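PDB 2Q01: uronate isomerase from Caulobacter crescentus, which catalyses the isomerisation of D-glucuronate to D-fructuronate and of D-galacturonate to D-tagaturonate, in pentose and glucuronate interconversion. Local coordinates for residues N120-Q125 with A421-P426; D391-M396 with H429-R434. All coordinates share one frame; numbering follows the deposited sequence. Where two conformers were deposited one is given.

Contact 1: residues N120-Q125 with A421-P426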
ATOM      1  N   ASN B 120       4.302 -16.554 -23.855  1.00 42.28           N
ATOM      2  CA  ASN B 120       4.228 -16.110 -25.248  1.00 42.05           C
ATOM      3  C   ASN B 120       5.574 -15.659 -25.807  1.00 39.73           C
ATOM      4  O   ASN B 120       5.795 -15.740 -27.011  1.00 45.27           O
ATOM      5  CB  ASN B 120       3.153 -15.037 -25.449  1.00 42.74           C
ATOM      6  CG  ASN B 120       1.734 -15.608 -25.392  1.00 43.31           C
ATOM      7  OD1 ASN B 120       1.466 -16.711 -25.876  1.00 44.16           O
ATOM      8  ND2 ASN B 120       0.819 -14.846 -24.805  1.00 47.84           N
ATOM      9  N   HIS B 121       6.464 -15.194 -24.929  1.00 38.62           N
ATOM     10  CA  HIS B 121       7.862 -14.955 -25.280  1.00 34.74           C
ATOM     11  C   HIS B 121       8.529 -16.283 -25.635  1.00 39.52           C
ATOM     12  O   HIS B 121       9.210 -16.377 -26.650  1.00 47.55           O
ATOM     13  CB  HIS B 121       8.591 -14.254 -24.126  1.00 39.10           C
ATOM     14  CG  HIS B 121      10.013 -13.870 -24.423  1.00 40.08           C
ATOM     15  ND1 HIS B 121      10.446 -12.561 -24.401  1.00 37.72           N
ATOM     16  CD2 HIS B 121      11.107 -14.620 -24.703  1.00 41.64           C
ATOM     17  CE1 HIS B 121      11.738 -12.519 -24.682  1.00 42.17           C
ATOM     18  NE2 HIS B 121      12.163 -13.755 -24.872  1.00 33.70           N
ATOM     19  N   VAL B 122       8.313 -17.306 -24.813  1.00 39.89           N
ATOM     20  CA  VAL B 122       8.883 -18.638 -25.054  1.00 45.90           C
ATOM     21  C   VAL B 122       8.344 -19.244 -26.358  1.00 46.90           C
ATOM     22  O   VAL B 122       9.106 -19.777 -27.164  1.00 51.91           O
ATOM     23  CB  VAL B 122       8.632 -19.598 -23.855  1.00 41.14           C
ATOM     24  CG1 VAL B 122       9.153 -20.997 -24.146  1.00 45.39           C
ATOM     25  CG2 VAL B 122       9.301 -19.065 -22.604  1.00 45.64           C
ATOM     26  N   PHE B 123       7.035 -19.123 -26.571  1.00 47.76           N
ATOM     27  CA  PHE B 123       6.383 -19.681 -27.752  1.00 40.56           C
ATOM     28  C   PHE B 123       6.846 -19.015 -29.040  1.00 40.55           C
ATOM     29  O   PHE B 123       7.122 -19.700 -30.017  1.00 52.64           O
ATOM     30  CB  PHE B 123       4.858 -19.577 -27.648  1.00 37.33           C
ATOM     31  CG  PHE B 123       4.248 -20.440 -26.577  1.00 31.55           C
ATOM     32  CD1 PHE B 123       3.037 -20.080 -25.997  1.00 35.87           C
ATOM     33  CD2 PHE B 123       4.871 -21.607 -26.149  1.00 26.48           C
ATOM     34  CE1 PHE B 123       2.454 -20.869 -25.008  1.00 34.09           C
ATOM     35  CE2 PHE B 123       4.298 -22.398 -25.160  1.00 22.66           C
ATOM     36  CZ  PHE B 123       3.087 -22.029 -24.590  1.00 31.34           C
ATOM     37  N   SER B 124       6.944 -17.687 -29.027  1.00 44.78           N
ATOM     38  CA  SER B 124       7.266 -16.921 -30.231  1.00 46.67           C
ATOM     39  C   SER B 124       8.759 -16.734 -30.491  1.00 50.53           C
ATOM     40  O   SER B 124       9.182 -16.740 -31.647  1.00 56.80           O
ATOM     41  CB  SER B 124       6.571 -15.560 -30.215  1.00 46.77           C
ATOM     42  OG  SER B 124       7.105 -14.734 -29.200  1.00 60.75           O
ATOM     43  N   GLN B 125       9.550 -16.562 -29.431  1.00 49.20           N
ATOM     44  CA  GLN B 125      10.987 -16.306 -29.587  1.00 47.17           C
ATOM     45  C   GLN B 125      11.854 -17.562 -29.497  1.00 48.10           C
ATOM     46  O   GLN B 125      12.850 -17.673 -30.207  1.00 52.25           O
ATOM     47  CB  GLN B 125      11.492 -15.265 -28.575  1.00 54.93           C
ATOM     48  CG  GLN B 125      10.690 -13.969 -28.514  1.00 51.56           C
ATOM     49  CD  GLN B 125      10.810 -13.144 -29.773  1.00 61.48           C
ATOM     50  OE1 GLN B 125       9.805 -12.751 -30.363  1.00 66.44           O
ATOM     51  NE2 GLN B 125      12.042 -12.881 -30.198  1.00 71.34           N
ATOM     52  N   ALA B 421      11.937 -22.741 -14.098  1.00 58.84           N
ATOM     53  CA  ALA B 421      11.687 -22.777 -15.540  1.00 59.12           C
ATOM     54  C   ALA B 421      12.820 -22.094 -16.303  1.00 59.76           C
ATOM     55  O   ALA B 421      12.926 -20.868 -16.329  1.00 69.30           O
ATOM     56  CB  ALA B 421      10.337 -22.141 -15.871  1.00 55.82           C
ATOM     57  N   PHE B 422      13.673 -22.912 -16.910  1.00 54.30           N
ATOM     58  CA  PHE B 422      14.890 -22.443 -17.552  1.00 51.49           C
ATOM     59  C   PHE B 422      14.614 -21.653 -18.828  1.00 56.12           C
ATOM     60  O   PHE B 422      15.276 -20.650 -19.092  1.00 56.55           O
ATOM     61  CB  PHE B 422      15.811 -23.629 -17.842  1.00 50.57           C
ATOM     62  CG  PHE B 422      17.078 -23.257 -18.552  1.00 50.19           C
ATOM     63  CD1 PHE B 422      18.039 -22.467 -17.926  1.00 47.28           C
ATOM     64  CD2 PHE B 422      17.317 -23.709 -19.843  1.00 51.31           C
ATOM     65  CE1 PHE B 422      19.217 -22.123 -18.582  1.00 44.85           C
ATOM     66  CE2 PHE B 422      18.490 -23.373 -20.506  1.00 49.84           C
ATOM     67  CZ  PHE B 422      19.443 -22.577 -19.875  1.00 57.51           C
ATOM     68  N   LEU B 423      13.624 -22.101 -19.599  1.00 53.39           N
ATOM     69  CA  LEU B 423      13.257 -21.466 -20.866  1.00 50.79           C
ATOM     70  C   LEU B 423      12.630 -20.082 -20.719  1.00 52.58           C
ATOM     71  O   LEU B 423      12.598 -19.305 -21.681  1.00 66.43           O
ATOM     72  CB  LEU B 423      12.316 -22.371 -21.656  1.00 51.26           C
ATOM     73  CG  LEU B 423      12.956 -23.208 -22.759  1.00 54.15           C
ATOM     74  CD1 LEU B 423      13.779 -24.363 -22.204  1.00 56.54           C
ATOM     75  CD2 LEU B 423      11.865 -23.725 -23.657  1.00 47.13           C
ATOM     76  N   SER B 424      12.138 -19.787 -19.518  1.00 51.95           N
ATOM     77  CA  SER B 424      11.535 -18.495 -19.215  0.50 49.50           C
ATOM     78  C   SER B 424      12.574 -17.465 -18.769  1.00 49.16           C
ATOM     79  O   SER B 424      12.249 -16.297 -18.589  1.00 57.36           O
ATOM     80  CB  SER B 424      10.453 -18.649 -18.141  0.50 52.63           C
ATOM     81  OG  SER B 424       9.357 -19.413 -18.613  0.50 60.04           O
ATOM     82  N   ILE B 425      13.822 -17.900 -18.585  1.00 48.20           N
ATOM     83  CA  ILE B 425      14.900 -17.001 -18.123  1.00 42.07           C
ATOM     84  C   ILE B 425      15.119 -15.770 -19.022  1.00 42.63           C
ATOM     85  O   ILE B 425      15.047 -14.644 -18.511  1.00 45.90           O
ATOM     86  CB  ILE B 425      16.225 -17.755 -17.755  1.00 38.08           C
ATOM     87  CG1 ILE B 425      16.047 -18.547 -16.458  1.00 37.81           C
ATOM     88  CG2 ILE B 425      17.407 -16.795 -17.632  1.00 41.82           C
ATOM     89  CD1 ILE B 425      17.286 -19.324 -16.038  1.00 28.50           C
ATOM     90  N   PRO B 426      15.363 -15.963 -20.347  1.00 44.40           N
ATOM     91  CA  PRO B 426      15.413 -14.780 -21.218  1.00 40.60           C
ATOM     92  C   PRO B 426      14.110 -13.970 -21.284  1.00 35.98           C
ATOM     93  O   PRO B 426      14.170 -12.748 -21.389  1.00 39.89           O
ATOM     94  CB  PRO B 426      15.761 -15.364 -22.590  1.00 44.85           C
ATOM     95  CG  PRO B 426      15.353 -16.779 -22.519  1.00 50.44           C
ATOM     96  CD  PRO B 426      15.638 -17.191 -21.120  1.00 49.04           C
TER

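Contact 2: residues D391-M396 with H429-R434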
ATOM      1  N   ASP B 391       7.019 -10.121  -8.836  1.00 50.73           N
ATOM      2  CA  ASP B 391       7.896 -10.229  -9.993  1.00 59.55           C
ATOM      3  C   ASP B 391       7.004 -10.199 -11.250  1.00 55.65           C
ATOM      4  O   ASP B 391       6.612 -11.240 -11.797  1.00 55.04           O
ATOM      5  CB  ASP B 391       8.728 -11.515  -9.866  1.00 61.46           C
ATOM      6  CG  ASP B 391       9.518 -11.852 -11.119  1.00 77.81           C
ATOM      7  OD1 ASP B 391      10.007 -10.936 -11.815  1.00 79.16           O
ATOM      8  OD2 ASP B 391       9.650 -13.062 -11.399  1.00 93.37           O
ATOM      9  N   SER B 392       6.682  -8.982 -11.684  1.00 47.05           N
ATOM     10  CA  SER B 392       5.632  -8.744 -12.663  1.00 43.07           C
ATOM     11  C   SER B 392       5.640  -7.266 -13.090  1.00 48.99           C
ATOM     12  O   SER B 392       6.133  -6.428 -12.336  1.00 50.36           O
ATOM     13  CB  SER B 392       4.285  -9.111 -12.040  1.00 40.28           C
ATOM     14  OG  SER B 392       3.975  -8.256 -10.957  1.00 42.97           O
ATOM     15  N   PRO B 393       5.117  -6.943 -14.303  1.00 47.47           N
ATOM     16  CA  PRO B 393       5.027  -5.561 -14.805  1.00 45.78           C
ATOM     17  C   PRO B 393       4.545  -4.509 -13.794  1.00 47.65           C
ATOM     18  O   PRO B 393       5.236  -3.509 -13.575  1.00 46.11           O
ATOM     19  CB  PRO B 393       4.037  -5.685 -15.965  1.00 51.89           C
ATOM     20  CG  PRO B 393       4.291  -7.037 -16.505  1.00 45.19           C
ATOM     21  CD  PRO B 393       4.619  -7.902 -15.313  1.00 54.08           C
ATOM     22  N   GLU B 394       3.385  -4.740 -13.183  1.00 42.98           N
ATOM     23  CA  GLU B 394       2.868  -3.847 -12.141  1.00 48.10           C
ATOM     24  C   GLU B 394       3.701  -3.855 -10.854  1.00 41.96           C
ATOM     25  O   GLU B 394       3.817  -2.832 -10.185  1.00 40.92           O
ATOM     26  CB  GLU B 394       1.400  -4.155 -11.829  1.00 49.52           C
ATOM     27  CG  GLU B 394       0.434  -3.028 -12.169  1.00 65.65           C
ATOM     28  CD  GLU B 394       0.236  -2.824 -13.661  1.00 74.11           C
ATOM     29  OE1 GLU B 394      -0.396  -3.689 -14.304  1.00 90.70           O
ATOM     30  OE2 GLU B 394       0.692  -1.787 -14.183  1.00 76.50           O
ATOM     31  N   GLY B 395       4.278  -5.005 -10.520  1.00 38.82           N
ATOM     32  CA  GLY B 395       5.042  -5.167  -9.287  1.00 37.00           C
ATOM     33  C   GLY B 395       6.397  -4.495  -9.336  1.00 39.00           C
ATOM     34  O   GLY B 395       6.771  -3.777  -8.405  1.00 48.90           O
ATOM     35  N   MET B 396       7.134  -4.723 -10.418  1.00 32.12           N
ATOM     36  CA  MET B 396       8.442  -4.107 -10.597  1.00 32.40           C
ATOM     37  C   MET B 396       8.330  -2.587 -10.667  1.00 36.79           C
ATOM     38  O   MET B 396       9.187  -1.866 -10.156  1.00 44.74           O
ATOM     39  CB  MET B 396       9.120  -4.642 -11.859  1.00 37.54           C
ATOM     40  CG  MET B 396       9.121  -6.158 -11.968  1.00 46.40           C
ATOM     41  SD  MET B 396       9.721  -6.742 -13.565  1.00 43.11           S
ATOM     42  CE  MET B 396      10.194  -8.420 -13.157  1.00 46.29           C
ATOM     43  N   HIS B 429      14.000 -11.826 -17.917  1.00 31.52           N
ATOM     44  CA  HIS B 429      14.994 -10.758 -17.985  1.00 37.48           C
ATOM     45  C   HIS B 429      14.627  -9.675 -18.985  1.00 29.20           C
ATOM     46  O   HIS B 429      14.933  -8.512 -18.756  1.00 43.24           O
ATOM     47  CB  HIS B 429      16.383 -11.317 -18.282  1.00 37.30           C
ATOM     48  CG  HIS B 429      17.157 -11.668 -17.053  1.00 40.74           C
ATOM     49  ND1 HIS B 429      16.984 -12.856 -16.379  1.00 45.66           N
ATOM     50  CD2 HIS B 429      18.096 -10.979 -16.365  1.00 46.94           C
ATOM     51  CE1 HIS B 429      17.786 -12.886 -15.330  1.00 33.62           C
ATOM     52  NE2 HIS B 429      18.475 -11.761 -15.302  1.00 46.95           N
ATOM     53  N   ASP B 430      13.963 -10.057 -20.077  1.00 37.29           N
ATOM     54  CA  ASP B 430      13.438  -9.094 -21.046  1.00 31.86           C
ATOM     55  C   ASP B 430      12.370  -8.187 -20.440  1.00 31.67           C
ATOM     56  O   ASP B 430      12.380  -6.977 -20.681  1.00 42.22           O
ATOM     57  CB  ASP B 430      12.873  -9.796 -22.279  1.00 38.25           C
ATOM     58  CG  ASP B 430      12.748  -8.862 -23.462  1.00 43.14           C
ATOM     59  OD1 ASP B 430      11.618  -8.433 -23.776  1.00 51.85           O
ATOM     60  OD2 ASP B 430      13.790  -8.534 -24.060  1.00 46.34           O
ATOM     61  N   VAL B 431      11.457  -8.774 -19.661  1.00 33.08           N
ATOM     62  CA  VAL B 431      10.421  -8.023 -18.933  1.00 27.22           C
ATOM     63  C   VAL B 431      11.056  -7.014 -17.968  1.00 33.36           C
ATOM     64  O   VAL B 431      10.633  -5.863 -17.904  1.00 33.17           O
ATOM     65  CB  VAL B 431       9.466  -8.981 -18.165  1.00 33.46           C
ATOM     66  CG1 VAL B 431       8.543  -8.231 -17.199  1.00 33.10           C
ATOM     67  CG2 VAL B 431       8.649  -9.785 -19.125  1.00 34.08           C
ATOM     68  N   ALA B 432      12.087  -7.453 -17.245  1.00 34.51           N
ATOM     69  CA  ALA B 432      12.838  -6.583 -16.330  1.00 35.89           C
ATOM     70  C   ALA B 432      13.419  -5.379 -17.049  1.00 29.56           C
ATOM     71  O   ALA B 432      13.331  -4.256 -16.561  1.00 29.76           O
ATOM     72  CB  ALA B 432      13.947  -7.363 -15.666  1.00 36.77           C
ATOM     73  N   ARG B 433      14.000  -5.628 -18.219  1.00 34.84           N
ATOM     74  CA  ARG B 433      14.641  -4.590 -19.027  1.00 26.26           C
ATOM     75  C   ARG B 433      13.665  -3.567 -19.625  1.00 31.84           C
ATOM     76  O   ARG B 433      13.979  -2.379 -19.676  1.00 34.96           O
ATOM     77  CB  ARG B 433      15.509  -5.239 -20.099  1.00 29.18           C
ATOM     78  CG  ARG B 433      16.719  -5.952 -19.505  1.00 30.87           C
ATOM     79  CD  ARG B 433      17.384  -6.924 -20.468  1.00 31.61           C
ATOM     80  NE  ARG B 433      18.491  -7.600 -19.793  1.00 43.99           N
ATOM     81  CZ  ARG B 433      19.467  -8.274 -20.393  1.00 38.05           C
ATOM     82  NH1 ARG B 433      19.505  -8.396 -21.715  1.00 35.79           N
ATOM     83  NH2 ARG B 433      20.419  -8.826 -19.659  1.00 39.55           N
ATOM     84  N   ARG B 434      12.480  -4.021 -20.035  1.00 29.64           N
ATOM     85  CA  ARG B 434      11.451  -3.139 -20.597  1.00 30.20           C
ATOM     86  C   ARG B 434      10.782  -2.264 -19.557  1.00 35.43           C
ATOM     87  O   ARG B 434      10.518  -1.089 -19.818  1.00 42.69           O
ATOM     88  CB  ARG B 434      10.381  -3.949 -21.326  1.00 30.45           C
ATOM     89  CG  ARG B 434      10.897  -4.623 -22.565  1.00 23.87           C
ATOM     90  CD  ARG B 434       9.844  -5.441 -23.266  1.00 24.82           C
ATOM     91  NE  ARG B 434      10.393  -5.935 -24.520  1.00 46.27           N
ATOM     92  CZ  ARG B 434      10.197  -5.361 -25.702  1.00 33.75           C
ATOM     93  NH1 ARG B 434      10.762  -5.878 -26.777  1.00 28.67           N
ATOM     94  NH2 ARG B 434       9.423  -4.289 -25.809  1.00 25.84           N
TER

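Contact 1: residues N120-Q125 with A421-P426
Val-122 and Ser-424 bring the two backbones closest, their CA atoms 6.4 Å apart. Residues 120-125 lie near the C-terminal end of helix 114-126, with a wider pi-type turn at 122-125. Across from them, 421-426 lead into helix 425-445: residues 422-424 already have helical backbone angles, without the regular bonding of a helix, and Ile-425 N bonds to Phe-422 O. Val-122 points toward this lead-in and splits its two methyls between different partners. CG1, anti to the backbone N (chi1 177°), lies 3.9 Å from CD2 of Leu-423, and the two side chains cross at about a right angle. CG2 instead faces backbone, 3.4 Å from the carbonyl oxygen O of Leu-423, with Ser-424 OG beside it at 4.0 Å from the same methyl.

Uronate isomerase belongs to the metallo-dependent hydrolase superfamily, built on a TIM barrel, and here a long helix in the C-terminal part of the chain starts against a helix nearly 300 residues earlier. Phe-422 and Ile-425 both touch Leu-168 of strand 165-169, placing the lead-in between that strand and helix 114-126. Leu-423 also touches Leu-159 and Phe-127, which extend the apolar patch begun by Val-122.

Next to Val-122, His-121 makes the second part of the contact. Its CG stands anti to the backbone N (chi1 -176°), which sends the imidazole out toward Pro-426. There NE2 lies 4.1 Å from C of Pro-426, approached obliquely, a loose van der Waals contact with the peptide group. Gln-125 CG lies 3.8 Å above one face of the imidazole, offset toward its rim, and Ala-427 touches the His-121 side chain from helix 425-445. Behind the interface, Asn-120 O accepts from both the backbone N and OG of Ser-124, the hydroxyl bond being 2.7 Å long.

Contact 2: residues D391-M396 with H429-R434
Met-396 and Val-431 meet at about a right angle, where the first turn of helix 393-407 packs on helix 425-445, two helices in the C-terminal part of this TIM-barrel-family enzyme. The methionine sets out toward its neighbour with CG beside its own backbone N (chi1 -49°) and runs extended beyond CG, which carries the sulfur across the gap. SD rests 4.1 Å from CG1 of Val-431 and 4.2 Å from CA of Ala-432, so the sulfur lies against the helix backbone at that alanine. Val-431 aims back, its CG1 also meeting the ring of Pro-393 at CD, 4.4 Å away; one methyl thus touches both Pro-393 and Met-396, the first and fourth residues of the helix. Val-117 and Trp-118 of helix 114-126 also touch Val-431.

Ser-392 is the N-cap of helix 393-407. Its OG accepts a bent capping bond from Gly-395 N (3.3 Å, 138°) and is hydrogen-bonded to Glu-405 of the second subunit, tying this turn to the subunit interface. On helix 425-445, Arg-434 holds Asp-430 one turn back: its NE lies 2.9 Å from OD1 of Asp-430, on the syn side, 27° out of the carboxylate plane but nearly within the guanidinium plane.

How the contacts relate
Contacts 1 and 2 are successive steps along helix 425-445, their centres about 14 Å apart: contact 1 holds its start and contact 2 the turns that follow. They meet directly where His-121 CE1 packs 3.8 Å from CB of Asp-430. Helix 114-126 serves both, through His-121 and Val-122 in contact 1 and through Val-117 and Trp-118 against Val-431 beside contact 2. Asp-430 also forms a salt bridge with Arg-13 and a hydrogen bond with Tyr-29. No other chain touches contact 1, whereas contact 2 borders the second subunit, whose Arg-442 and Arg-448 form salt bridges with Glu-394. None of the potassium site residues belongs to either contact.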